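Local structure of alpha,alpha-trehalose-phosphate synthase (UDP-forming) (Burkholderia xenovorans, 5V0T) at residues I75-R80 with N119-Q124; F146-R151 with V183-S188; D190-Q195 with R230-A235. The protein belongs to glycosyltransferase family 20 and is built on the GT-B fold, in which two Rossmann-like domains face each other across a ligand-binding cleft. One frame throughout, in Å; residues are numbered along the deposited sequence.

Contact 1: I75-R80 with N119-Q124; sequences IALMRR and NAWLAQ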
ATOM      1  N   ILE A  75       6.641   3.747  20.581  1.00 29.48           N
ATOM      2  CA  ILE A  75       7.099   4.987  21.193  1.00 27.04           C
ATOM      3  C   ILE A  75       6.479   6.163  20.449  1.00 26.69           C
ATOM      4  O   ILE A  75       6.274   6.111  19.233  1.00 23.44           O
ATOM      5  CB  ILE A  75       8.645   5.051  21.210  1.00 28.15           C
ATOM      6  CG1 ILE A  75       9.140   6.171  22.135  1.00 25.20           C
ATOM      7  CG2 ILE A  75       9.207   5.181  19.788  1.00 22.51           C
ATOM      8  CD1 ILE A  75      10.619   6.039  22.540  1.00 23.61           C
ATOM      9  N   ALA A  76       6.168   7.224  21.192  1.00 23.89           N
ATOM     10  CA  ALA A  76       5.663   8.441  20.585  1.00 26.57           C
ATOM     11  C   ALA A  76       6.787   9.206  19.878  1.00 26.80           C
ATOM     12  O   ALA A  76       7.984   8.946  20.061  1.00 25.84           O
ATOM     13  CB  ALA A  76       5.004   9.328  21.644  1.00 24.75           C
ATOM     14  N   LEU A  77       6.382  10.172  19.068  1.00 25.51           N
ATOM     15  CA  LEU A  77       7.298  11.102  18.424  1.00 23.46           C
ATOM     16  C   LEU A  77       7.123  12.479  19.048  1.00 25.88           C
ATOM     17  O   LEU A  77       5.999  12.887  19.353  1.00 26.41           O
ATOM     18  CB  LEU A  77       7.040  11.179  16.911  1.00 23.63           C
ATOM     19  CG  LEU A  77       7.483   9.978  16.073  1.00 19.76           C
ATOM     20  CD1 LEU A  77       6.990  10.100  14.644  1.00 19.65           C
ATOM     21  CD2 LEU A  77       9.004   9.868  16.108  1.00 23.79           C
ATOM     22  N   MET A  78       8.231  13.182  19.268  1.00 25.70           N
ATOM     23  CA  MET A  78       8.130  14.597  19.597  1.00 26.43           C
ATOM     24  C   MET A  78       7.542  15.346  18.403  1.00 26.09           C
ATOM     25  O   MET A  78       7.718  14.942  17.250  1.00 25.26           O
ATOM     26  CB  MET A  78       9.503  15.175  19.953  1.00 30.14           C
ATOM     27  CG  MET A  78      10.186  14.544  21.161  1.00 37.85           C
ATOM     28  SD  MET A  78       9.196  14.709  22.654  1.00 50.30           S
ATOM     29  CE  MET A  78       9.139  16.492  22.849  1.00 55.22           C
ATOM     30  N   ARG A  79       6.843  16.454  18.687  1.00 29.14           N
ATOM     31  CA  ARG A  79       6.234  17.256  17.623  1.00 27.11           C
ATOM     32  C   ARG A  79       7.256  17.637  16.561  1.00 29.61           C
ATOM     33  O   ARG A  79       7.001  17.513  15.360  1.00 24.41           O
ATOM     34  CB  ARG A  79       5.595  18.516  18.209  1.00 33.22           C
ATOM     35  CG  ARG A  79       5.151  19.540  17.167  1.00 30.41           C
ATOM     36  CD  ARG A  79       3.984  19.012  16.333  1.00 34.23           C
ATOM     37  NE  ARG A  79       2.867  18.599  17.177  1.00 39.96           N
ATOM     38  CZ  ARG A  79       1.734  18.057  16.729  1.00 44.76           C
ATOM     39  NH1 ARG A  79       1.554  17.852  15.428  1.00 38.71           N
ATOM     40  NH2 ARG A  79       0.780  17.716  17.591  1.00 44.83           N
ATOM     41  N   ARG A  80       8.436  18.082  16.988  1.00 27.04           N
ATOM     42  CA  ARG A  80       9.452  18.472  16.019  1.00 33.85           C
ATOM     43  C   ARG A  80       9.905  17.279  15.181  1.00 25.16           C
ATOM     44  O   ARG A  80      10.147  17.412  13.978  1.00 27.93           O
ATOM     45  CB  ARG A  80      10.636  19.109  16.742  1.00 31.83           C
ATOM     46  CG  ARG A  80      11.772  19.482  15.827  1.00 44.72           C
ATOM     47  CD  ARG A  80      13.068  19.748  16.601  1.00 52.85           C
ATOM     48  NE  ARG A  80      14.121  20.201  15.694  1.00 55.52           N
ATOM     49  CZ  ARG A  80      15.398  19.857  15.795  1.00 61.33           C
ATOM     50  NH1 ARG A  80      15.792  19.047  16.773  1.00 63.39           N
ATOM     51  NH2 ARG A  80      16.279  20.319  14.913  1.00 62.54           N
ATOM     52  N   ASN A 119      15.678   8.588  12.537  1.00 19.73           N
ATOM     53  CA  ASN A 119      16.099   7.210  12.283  1.00 21.63           C
ATOM     54  C   ASN A 119      17.154   6.758  13.284  1.00 20.93           C
ATOM     55  O   ASN A 119      17.094   5.638  13.807  1.00 20.58           O
ATOM     56  CB  ASN A 119      16.633   7.076  10.856  1.00 20.72           C
ATOM     57  CG  ASN A 119      15.582   6.584   9.897  1.00 18.95           C
ATOM     58  OD1 ASN A 119      15.495   5.386   9.630  1.00 22.17           O
ATOM     59  ND2 ASN A 119      14.767   7.501   9.377  1.00 19.24           N
ATOM     60  N   ALA A 120      18.133   7.613  13.569  1.00 22.16           N
ATOM     61  CA  ALA A 120      19.164   7.226  14.524  1.00 24.61           C
ATOM     62  C   ALA A 120      18.590   7.103  15.935  1.00 24.43           C
ATOM     63  O   ALA A 120      18.966   6.197  16.690  1.00 22.63           O
ATOM     64  CB  ALA A 120      20.315   8.236  14.476  1.00 23.58           C
ATOM     65  N   TRP A 121      17.683   8.010  16.310  1.00 25.54           N
ATOM     66  CA  TRP A 121      17.069   7.961  17.639  1.00 29.63           C
ATOM     67  C   TRP A 121      16.213   6.706  17.812  1.00 29.20           C
ATOM     68  O   TRP A 121      16.254   6.050  18.865  1.00 24.24           O
ATOM     69  CB  TRP A 121      16.228   9.222  17.862  1.00 29.61           C
ATOM     70  CG  TRP A 121      15.441   9.220  19.139  1.00 28.40           C
ATOM     71  CD1 TRP A 121      15.918   9.441  20.394  1.00 31.48           C
ATOM     72  CD2 TRP A 121      14.030   9.002  19.278  1.00 31.61           C
ATOM     73  NE1 TRP A 121      14.896   9.368  21.314  1.00 31.54           N
ATOM     74  CE2 TRP A 121      13.725   9.097  20.656  1.00 31.71           C
ATOM     75  CE3 TRP A 121      12.994   8.734  18.373  1.00 26.29           C
ATOM     76  CZ2 TRP A 121      12.427   8.928  21.150  1.00 25.88           C
ATOM     77  CZ3 TRP A 121      11.708   8.570  18.860  1.00 26.12           C
ATOM     78  CH2 TRP A 121      11.435   8.670  20.239  1.00 27.12           C
ATOM     79  N   LEU A 122      15.438   6.360  16.785  1.00 22.68           N
ATOM     80  CA  LEU A 122      14.635   5.142  16.824  1.00 28.19           C
ATOM     81  C   LEU A 122      15.517   3.906  16.891  1.00 28.27           C
ATOM     82  O   LEU A 122      15.230   2.971  17.645  1.00 25.77           O
ATOM     83  CB  LEU A 122      13.720   5.077  15.597  1.00 24.34           C
ATOM     84  CG  LEU A 122      12.457   5.940  15.554  1.00 28.75           C
ATOM     85  CD1 LEU A 122      11.797   5.839  14.177  1.00 28.79           C
ATOM     86  CD2 LEU A 122      11.466   5.524  16.638  1.00 24.70           C
ATOM     87  N   ALA A 123      16.603   3.883  16.115  1.00 23.65           N
ATOM     88  CA  ALA A 123      17.521   2.756  16.213  1.00 22.66           C
ATOM     89  C   ALA A 123      18.084   2.628  17.628  1.00 29.39           C
ATOM     90  O   ALA A 123      18.204   1.517  18.154  1.00 29.11           O
ATOM     91  CB  ALA A 123      18.641   2.907  15.183  1.00 24.61           C
ATOM     92  N   GLN A 124      18.406   3.760  18.272  1.00 30.29           N
ATOM     93  CA  GLN A 124      18.899   3.730  19.651  1.00 32.37           C
ATOM     94  C   GLN A 124      17.864   3.145  20.608  1.00 31.30           C
ATOM     95  O   GLN A 124      18.218   2.479  21.590  1.00 26.91           O
ATOM     96  CB  GLN A 124      19.286   5.134  20.125  1.00 38.61           C
ATOM     97  CG  GLN A 124      20.692   5.587  19.762  1.00 52.20           C
ATOM     98  CD  GLN A 124      21.753   4.517  19.988  1.00 55.96           C
ATOM     99  OE1 GLN A 124      21.779   3.841  21.018  1.00 60.09           O
ATOM    100  NE2 GLN A 124      22.632   4.359  19.012  1.00 56.10           N
TER

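Contact 2: F146-R151 with V183-S188; sequences FAQALR and VEALCS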
ATOM      1  N   PHE A 146      17.857   3.154   8.357  1.00 19.61           N
ATOM      2  CA  PHE A 146      17.821   2.438   9.631  1.00 19.25           C
ATOM      3  C   PHE A 146      18.964   1.438   9.774  1.00 19.54           C
ATOM      4  O   PHE A 146      19.530   1.304  10.862  1.00 22.56           O
ATOM      5  CB  PHE A 146      16.478   1.720   9.796  1.00 17.91           C
ATOM      6  CG  PHE A 146      16.109   1.457  11.229  1.00 19.94           C
ATOM      7  CD1 PHE A 146      15.588   2.468  12.023  1.00 22.44           C
ATOM      8  CD2 PHE A 146      16.279   0.198  11.788  1.00 24.12           C
ATOM      9  CE1 PHE A 146      15.246   2.228  13.354  1.00 24.08           C
ATOM     10  CE2 PHE A 146      15.938  -0.047  13.124  1.00 28.34           C
ATOM     11  CZ  PHE A 146      15.426   0.974  13.903  1.00 22.71           C
ATOM     12  N   ALA A 147      19.292   0.690   8.715  1.00 21.26           N
ATOM     13  CA  ALA A 147      20.396  -0.265   8.834  1.00 23.94           C
ATOM     14  C   ALA A 147      21.704   0.459   9.104  1.00 26.19           C
ATOM     15  O   ALA A 147      22.500   0.036   9.953  1.00 24.00           O
ATOM     16  CB  ALA A 147      20.527  -1.115   7.574  1.00 23.17           C
ATOM     17  N   GLN A 148      21.928   1.566   8.393  1.00 23.85           N
ATOM     18  CA  GLN A 148      23.136   2.364   8.593  1.00 23.46           C
ATOM     19  C   GLN A 148      23.251   2.819  10.044  1.00 24.36           C
ATOM     20  O   GLN A 148      24.317   2.701  10.662  1.00 24.88           O
ATOM     21  CB  GLN A 148      23.101   3.552   7.626  1.00 27.86           C
ATOM     22  CG  GLN A 148      24.384   4.340   7.442  1.00 34.87           C
ATOM     23  CD  GLN A 148      24.149   5.590   6.593  1.00 40.43           C
ATOM     24  OE1 GLN A 148      23.495   6.534   7.043  1.00 44.80           O
ATOM     25  NE2 GLN A 148      24.661   5.593   5.358  1.00 27.79           N
ATOM     26  N   ALA A 149      22.144   3.288  10.623  1.00 22.85           N
ATOM     27  CA  ALA A 149      22.154   3.703  12.026  1.00 24.02           C
ATOM     28  C   ALA A 149      22.398   2.527  12.962  1.00 25.69           C
ATOM     29  O   ALA A 149      23.128   2.656  13.954  1.00 26.42           O
ATOM     30  CB  ALA A 149      20.831   4.388  12.375  1.00 27.63           C
ATOM     31  N   LEU A 150      21.775   1.376  12.688  1.00 23.98           N
ATOM     32  CA  LEU A 150      21.977   0.217  13.556  1.00 27.38           C
ATOM     33  C   LEU A 150      23.440  -0.205  13.549  1.00 29.61           C
ATOM     34  O   LEU A 150      24.047  -0.432  14.607  1.00 24.92           O
ATOM     35  CB  LEU A 150      21.082  -0.940  13.109  1.00 21.33           C
ATOM     36  CG  LEU A 150      19.589  -0.825  13.408  1.00 23.01           C
ATOM     37  CD1 LEU A 150      18.820  -1.910  12.652  1.00 25.75           C
ATOM     38  CD2 LEU A 150      19.367  -0.962  14.911  1.00 24.74           C
ATOM     39  N   ARG A 151      24.025  -0.308  12.353  1.00 24.03           N
ATOM     40  CA  ARG A 151      25.419  -0.720  12.235  1.00 31.02           C
ATOM     41  C   ARG A 151      26.346   0.243  12.969  1.00 34.12           C
ATOM     42  O   ARG A 151      27.304  -0.180  13.631  1.00 31.63           O
ATOM     43  CB  ARG A 151      25.808  -0.812  10.756  1.00 27.12           C
ATOM     44  CG  ARG A 151      25.039  -1.867   9.966  1.00 28.66           C
ATOM     45  CD  ARG A 151      25.710  -3.229  10.093  1.00 43.23           C
ATOM     46  NE  ARG A 151      25.067  -4.275   9.296  1.00 44.26           N
ATOM     47  CZ  ARG A 151      24.393  -5.300   9.812  1.00 48.13           C
ATOM     48  NH1 ARG A 151      24.267  -5.424  11.127  1.00 44.59           N
ATOM     49  NH2 ARG A 151      23.842  -6.206   9.013  1.00 50.72           N
ATOM     50  N   VAL A 183      20.301   6.137  -1.368  1.00 20.80           N
ATOM     51  CA  VAL A 183      20.627   4.838  -1.951  1.00 20.60           C
ATOM     52  C   VAL A 183      21.843   4.233  -1.265  1.00 22.40           C
ATOM     53  O   VAL A 183      21.914   3.018  -1.060  1.00 23.84           O
ATOM     54  CB  VAL A 183      20.826   4.953  -3.474  1.00 19.17           C
ATOM     55  CG1 VAL A 183      21.267   3.607  -4.046  1.00 21.67           C
ATOM     56  CG2 VAL A 183      19.522   5.413  -4.148  1.00 17.87           C
ATOM     57  N   GLU A 184      22.821   5.058  -0.893  1.00 22.61           N
ATOM     58  CA  GLU A 184      23.952   4.513  -0.150  1.00 19.03           C
ATOM     59  C   GLU A 184      23.493   3.903   1.169  1.00 21.95           C
ATOM     60  O   GLU A 184      23.929   2.807   1.543  1.00 23.70           O
ATOM     61  CB  GLU A 184      25.005   5.598   0.088  1.00 19.01           C
ATOM     62  CG  GLU A 184      26.175   5.095   0.912  1.00 24.53           C
ATOM     63  CD  GLU A 184      27.307   6.102   1.011  1.00 35.47           C
ATOM     64  OE1 GLU A 184      28.445   5.679   1.294  1.00 41.44           O
ATOM     65  OE2 GLU A 184      27.056   7.307   0.809  1.00 42.56           O
ATOM     66  N   ALA A 185      22.584   4.584   1.872  1.00 22.41           N
ATOM     67  CA  ALA A 185      22.034   4.038   3.110  1.00 25.56           C
ATOM     68  C   ALA A 185      21.330   2.703   2.869  1.00 26.21           C
ATOM     69  O   ALA A 185      21.450   1.776   3.682  1.00 19.24           O
ATOM     70  CB  ALA A 185      21.069   5.047   3.743  1.00 24.00           C
ATOM     71  N   LEU A 186      20.609   2.578   1.749  1.00 23.78           N
ATOM     72  CA  LEU A 186      19.984   1.300   1.413  1.00 21.48           C
ATOM     73  C   LEU A 186      21.006   0.180   1.309  1.00 21.13           C
ATOM     74  O   LEU A 186      20.699  -0.972   1.645  1.00 24.15           O
ATOM     75  CB  LEU A 186      19.209   1.407   0.097  1.00 20.68           C
ATOM     76  CG  LEU A 186      17.835   2.066   0.079  1.00 21.93           C
ATOM     77  CD1 LEU A 186      17.336   2.117  -1.364  1.00 19.78           C
ATOM     78  CD2 LEU A 186      16.851   1.289   0.956  1.00 23.59           C
ATOM     79  N   CYS A 187      22.218   0.492   0.855  1.00 22.07           N
ATOM     80  CA  CYS A 187      23.230  -0.535   0.693  1.00 23.24           C
ATOM     81  C   CYS A 187      23.859  -0.980   2.009  1.00 23.81           C
ATOM     82  O   CYS A 187      24.695  -1.880   1.984  1.00 21.87           O
ATOM     83  CB  CYS A 187      24.310  -0.051  -0.289  1.00 25.43           C
ATOM     84  SG  CYS A 187      23.649   0.203  -1.977  1.00 25.82           S
ATOM     85  N   SER A 188      23.464  -0.418   3.157  1.00 23.72           N
ATOM     86  CA  SER A 188      23.865  -1.012   4.431  1.00 24.70           C
ATOM     87  C   SER A 188      22.999  -2.194   4.837  1.00 26.31           C
ATOM     88  O   SER A 188      23.347  -2.893   5.787  1.00 23.29           O
ATOM     89  CB  SER A 188      23.829   0.013   5.569  1.00 28.80           C
ATOM     90  OG  SER A 188      24.920   0.913   5.480  1.00 34.97           O
TER
HETATM   91  O   HOH W   1      20.261   2.089   6.122  1.00 18.37           O

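Contact 3: D190-Q195 with R230-A235; sequences DLLGFQ and RTLRAA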
ATOM      1  N   ASP A 190      21.486  -5.981   4.559  1.00 21.15           N
ATOM      2  CA  ASP A 190      21.961  -7.243   3.990  1.00 23.66           C
ATOM      3  C   ASP A 190      21.148  -7.652   2.772  1.00 26.48           C
ATOM      4  O   ASP A 190      21.695  -8.232   1.827  1.00 25.22           O
ATOM      5  CB  ASP A 190      21.913  -8.341   5.053  1.00 27.52           C
ATOM      6  CG  ASP A 190      22.869  -8.075   6.185  1.00 29.16           C
ATOM      7  OD1 ASP A 190      24.056  -7.843   5.890  1.00 36.67           O
ATOM      8  OD2 ASP A 190      22.441  -8.051   7.348  1.00 29.87           O
ATOM      9  N   LEU A 191      19.854  -7.347   2.769  1.00 25.30           N
ATOM     10  CA  LEU A 191      18.940  -7.758   1.711  1.00 23.10           C
ATOM     11  C   LEU A 191      17.913  -6.656   1.496  1.00 20.26           C
ATOM     12  O   LEU A 191      17.335  -6.157   2.464  1.00 23.68           O
ATOM     13  CB  LEU A 191      18.228  -9.068   2.071  1.00 24.33           C
ATOM     14  CG  LEU A 191      17.104  -9.499   1.128  1.00 27.04           C
ATOM     15  CD1 LEU A 191      17.676  -9.808  -0.247  1.00 25.67           C
ATOM     16  CD2 LEU A 191      16.338 -10.718   1.698  1.00 20.42           C
ATOM     17  N   LEU A 192      17.687  -6.283   0.237  1.00 20.05           N
ATOM     18  CA  LEU A 192      16.652  -5.327  -0.136  1.00 19.28           C
ATOM     19  C   LEU A 192      15.542  -6.064  -0.868  1.00 21.48           C
ATOM     20  O   LEU A 192      15.816  -6.859  -1.769  1.00 20.55           O
ATOM     21  CB  LEU A 192      17.208  -4.213  -1.037  1.00 19.62           C
ATOM     22  CG  LEU A 192      18.295  -3.324  -0.440  1.00 22.97           C
ATOM     23  CD1 LEU A 192      18.714  -2.269  -1.457  1.00 21.75           C
ATOM     24  CD2 LEU A 192      17.759  -2.655   0.826  1.00 23.16           C
ATOM     25  N   GLY A 193      14.301  -5.796  -0.473  1.00 19.51           N
ATOM     26  CA  GLY A 193      13.140  -6.379  -1.109  1.00 19.59           C
ATOM     27  C   GLY A 193      12.260  -5.286  -1.675  1.00 19.74           C
ATOM     28  O   GLY A 193      11.991  -4.282  -1.002  1.00 16.90           O
ATOM     29  N   PHE A 194      11.846  -5.448  -2.925  1.00 18.18           N
ATOM     30  CA  PHE A 194      10.922  -4.536  -3.575  1.00 16.03           C
ATOM     31  C   PHE A 194       9.654  -5.311  -3.935  1.00 18.89           C
ATOM     32  O   PHE A 194       9.617  -6.544  -3.875  1.00 17.21           O
ATOM     33  CB  PHE A 194      11.568  -3.888  -4.815  1.00 15.90           C
ATOM     34  CG  PHE A 194      12.882  -3.190  -4.521  1.00 20.21           C
ATOM     35  CD1 PHE A 194      12.898  -1.917  -3.981  1.00 23.90           C
ATOM     36  CD2 PHE A 194      14.097  -3.829  -4.758  1.00 18.60           C
ATOM     37  CE1 PHE A 194      14.099  -1.289  -3.686  1.00 19.57           C
ATOM     38  CE2 PHE A 194      15.301  -3.200  -4.481  1.00 20.95           C
ATOM     39  CZ  PHE A 194      15.301  -1.931  -3.941  1.00 20.66           C
ATOM     40  N   GLN A 195       8.590  -4.583  -4.294  1.00 18.35           N
ATOM     41  CA  GLN A 195       7.315  -5.252  -4.565  1.00 20.96           C
ATOM     42  C   GLN A 195       7.371  -6.060  -5.861  1.00 20.90           C
ATOM     43  O   GLN A 195       6.929  -7.214  -5.897  1.00 18.22           O
ATOM     44  CB  GLN A 195       6.176  -4.218  -4.631  1.00 18.51           C
ATOM     45  CG  GLN A 195       5.853  -3.555  -3.297  1.00 15.74           C
ATOM     46  CD  GLN A 195       4.873  -4.375  -2.466  1.00 18.60           C
ATOM     47  OE1 GLN A 195       4.765  -5.596  -2.629  1.00 17.09           O
ATOM     48  NE2 GLN A 195       4.135  -3.698  -1.586  1.00 14.14           N
ATOM     49  N   ARG A 230      30.114  -1.432  -0.775  1.00 30.14           N
ATOM     50  CA  ARG A 230      29.395  -2.462  -0.046  1.00 29.10           C
ATOM     51  C   ARG A 230      28.914  -3.553  -0.997  1.00 31.97           C
ATOM     52  O   ARG A 230      28.810  -3.355  -2.210  1.00 28.83           O
ATOM     53  CB  ARG A 230      28.220  -1.842   0.722  1.00 27.82           C
ATOM     54  CG  ARG A 230      28.666  -0.664   1.591  1.00 33.53           C
ATOM     55  CD  ARG A 230      27.661  -0.286   2.655  1.00 49.89           C
ATOM     56  NE  ARG A 230      28.082  -0.772   3.964  1.00 61.58           N
ATOM     57  CZ  ARG A 230      27.798  -1.985   4.431  1.00 60.13           C
ATOM     58  NH1 ARG A 230      27.088  -2.829   3.694  1.00 57.03           N
ATOM     59  NH2 ARG A 230      28.224  -2.349   5.632  1.00 60.97           N
ATOM     60  N   THR A 231      28.645  -4.724  -0.423  1.00 30.28           N
ATOM     61  CA  THR A 231      28.081  -5.861  -1.141  1.00 28.74           C
ATOM     62  C   THR A 231      26.799  -6.290  -0.441  1.00 35.02           C
ATOM     63  O   THR A 231      26.786  -6.456   0.782  1.00 30.32           O
ATOM     64  CB  THR A 231      29.064  -7.041  -1.183  1.00 33.45           C
ATOM     65  OG1 THR A 231      30.263  -6.647  -1.859  1.00 37.38           O
ATOM     66  CG2 THR A 231      28.448  -8.216  -1.915  1.00 39.88           C
ATOM     67  N   LEU A 232      25.731  -6.483  -1.210  1.00 29.34           N
ATOM     68  CA  LEU A 232      24.454  -6.878  -0.630  1.00 29.95           C
ATOM     69  C   LEU A 232      23.640  -7.600  -1.698  1.00 30.16           C
ATOM     70  O   LEU A 232      24.115  -7.855  -2.809  1.00 28.74           O
ATOM     71  CB  LEU A 232      23.703  -5.666  -0.066  1.00 25.00           C
ATOM     72  CG  LEU A 232      23.176  -4.625  -1.046  1.00 31.86           C
ATOM     73  CD1 LEU A 232      21.942  -3.977  -0.428  1.00 27.36           C
ATOM     74  CD2 LEU A 232      24.255  -3.578  -1.375  1.00 21.30           C
ATOM     75  N   ARG A 233      22.405  -7.949  -1.347  1.00 25.63           N
ATOM     76  CA  ARG A 233      21.513  -8.703  -2.214  0.52 22.99           C
ATOM     77  C   ARG A 233      20.203  -7.946  -2.383  1.00 21.10           C
ATOM     78  O   ARG A 233      19.792  -7.194  -1.496  1.00 25.87           O
ATOM     79  CB  ARG A 233      21.226 -10.104  -1.646  0.52 27.09           C
ATOM     80  CG  ARG A 233      22.473 -10.938  -1.324  0.52 29.45           C
ATOM     81  CD  ARG A 233      23.205 -11.399  -2.580  0.52 29.31           C
ATOM     82  NE  ARG A 233      22.469 -12.417  -3.330  0.52 30.18           N
ATOM     83  CZ  ARG A 233      22.630 -13.729  -3.179  0.52 36.39           C
ATOM     84  NH1 ARG A 233      23.498 -14.198  -2.296  0.52 37.46           N
ATOM     85  NH2 ARG A 233      21.922 -14.577  -3.912  0.52 38.84           N
ATOM     86  N   ALA A 234      19.533  -8.170  -3.516  1.00 20.86           N
ATOM     87  CA  ALA A 234      18.278  -7.477  -3.784  1.00 19.71           C
ATOM     88  C   ALA A 234      17.374  -8.328  -4.670  1.00 23.11           C
ATOM     89  O   ALA A 234      17.847  -8.963  -5.613  1.00 22.79           O
ATOM     90  CB  ALA A 234      18.545  -6.118  -4.445  1.00 19.68           C
ATOM     91  N   ALA A 235      16.072  -8.327  -4.370  1.00 21.90           N
ATOM     92  CA  ALA A 235      15.122  -9.137  -5.126  1.00 27.57           C
ATOM     93  C   ALA A 235      13.726  -8.540  -4.984  1.00 24.42           C
ATOM     94  O   ALA A 235      13.508  -7.586  -4.234  1.00 20.98           O
ATOM     95  CB  ALA A 235      15.134 -10.599  -4.665  1.00 20.52           C
TER
HETATM   96  O   HOH W   2      25.572  -8.019   3.430  1.00 53.95           O

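Contact 1: I75-R80 with N119-Q124
Trp121 and Ile75 meet tip to tip where helix 109-126 packs against the end of strand 70-78, and this pair buries more surface than any other residues of the contact. The distal carbons of the six-membered ring of Trp121 do the touching: Ile75 CD1 lies 3.6 Å from CH2 and 3.7 Å from CZ2. The methyl comes in obliquely to the indole. Two anti torsions put it there: chi1 of -167° sets CG1 of Ile75 opposite its own backbone N, and chi2 of 163° carries CD1 onward toward the helix. The other branch of Ile75 serves a second neighbour, CG2 standing 3.9 Å from CD2 of Leu122, so one isoleucine bridges two successive residues of the helix. Leu77 adds a further apolar touch, its CD2 4.1 Å from Trp121 CZ3.

Between these two strand side chains the backbone also meets the ring. Ala76 O approaches the indole edge near its plane, 3.5 Å from CH2. Backbone hydrogen bonds of Ile75 to Gly49 and Ser51, and of Leu77 to Asp53 and Leu55, hold the strand in its sheet. Tyr85 of helix 79-98 packs on both Leu77 and Leu122, while Phe146 packs on Leu122 from the next helix.

No hydrogen bond joins the two segments; the contact is mainly apolar, with one carbonyl oxygen set at the indole edge. The chemistry leaves Ala76 O buried with no partner in the model, and the slightly positive rim of the indole may offset part of that cost.

Contact 2: F146-R151 with V183-S188
Two successive beta-alpha-beta crossovers of a Rossmann-like domain meet where Ala147 and Gln148 of helix 146-152 press against Ala185 and Ser188, at the C-terminal end of helix 179-186. Strand 159-162 is common to both crossovers and underlies both helices: Ile159 touches Ala147 and Arg151, and Phe161 touches Leu186.

Ser188, just past the end of its helix, and Gln148 carry most of the contact. The serine CB sits 3.7 Å from Gln148 N, and its OG lies beside the aliphatic start of the glutamine, 3.9 Å from Gln148 CB. One residue earlier, CB of Ala147 rests 3.8 Å from Ser188 O. Gln148 reaches across to the second helix: with CG anti to the backbone N (chi1 -167°) and an extended chain beyond it, the amide arrives at Ala185, where NE2 is 3.8 Å from CA. Trp116 of helix 109-126 touches both Gln148 and Ala185.

Arg151 passes near Ser188 O but spends its guanidinium elsewhere, NH2 in a salt bridge with Asp190 and NH1 on the carbonyls of Val155 and Asn157.

No direct hydrogen bond crosses between the segments; a water does that work. It accepts from Gln148 N at 2.9 Å and donates to Ala185 O at 2.7 Å, the same carbonyl oxygen that takes the N-H of Ser188 at 3.0 Å.

Contact 3: D190-Q195 with R230-A235
The carbonyl oxygen of Arg233 takes two groups from the neighbouring strand: Leu192 N donates to it at 2.9 Å, and Leu191 CA adds a CA-H...O contact at 3.4 Å. The Leu192 N-H points well at its acceptor (161°), although the donor is tilted from the carbonyl plane. Arg233 also sends its own N-H to Asp190 O, a longer bond of 3.3 Å, and thereby brackets Leu191.

Two residues on, Ala235 brackets Gly193 in the same way. Its N donates to Leu192 O at 3.0 Å, nearly along the C=O axis, while Ala235 O accepts from Phe194 N at 3.0 Å, in the carbonyl plane. Ala234 CA adds a CA-H...O contact to the same Leu192 O at 3.2 Å.

Apolar groups close one face of the ladder. Leu192 CG meets Leu232 CD1 at 3.7 Å, the two side chains crossing obliquely. Ala234 CB lies at the edge of the Phe194 ring, and Phe203 and Leu200 of helix 197-209 pack over this face. Leu191 points to the opposite face, where Phe461 and Leu465 of helix 454-466 meet it.

Alternate residues of one strand each bonding to both flanks of a neighbour, with strand directions only 20° apart, are the signature of a parallel ladder, here in the helix-flanked, Rossmann-like sheet of a GT-B protein.

Overall arrangement
The three contacts follow in series along the chain and step across one Rossmann-like sheet and its helices. Contact 1 sets helix 109-126 on strand 70-78; contact 3 pairs strands 191-194 and 230-236 of the same sheet. Their centres are about 25 Å and their nearest atoms about 12 Å apart. Contact 2 links them, its centre about 17 Å from that of contact 1 and about 11 Å from that of contact 3. It meets contact 1 where the Phe146 ring and Ala149 pack against Leu122 and Ala123; toward contact 3 the chain runs from helix 179-186 through a short loop into strand 191-194. Together they join helices 109-126, 146-152 and 179-186 to one sheet within one GT-B domain.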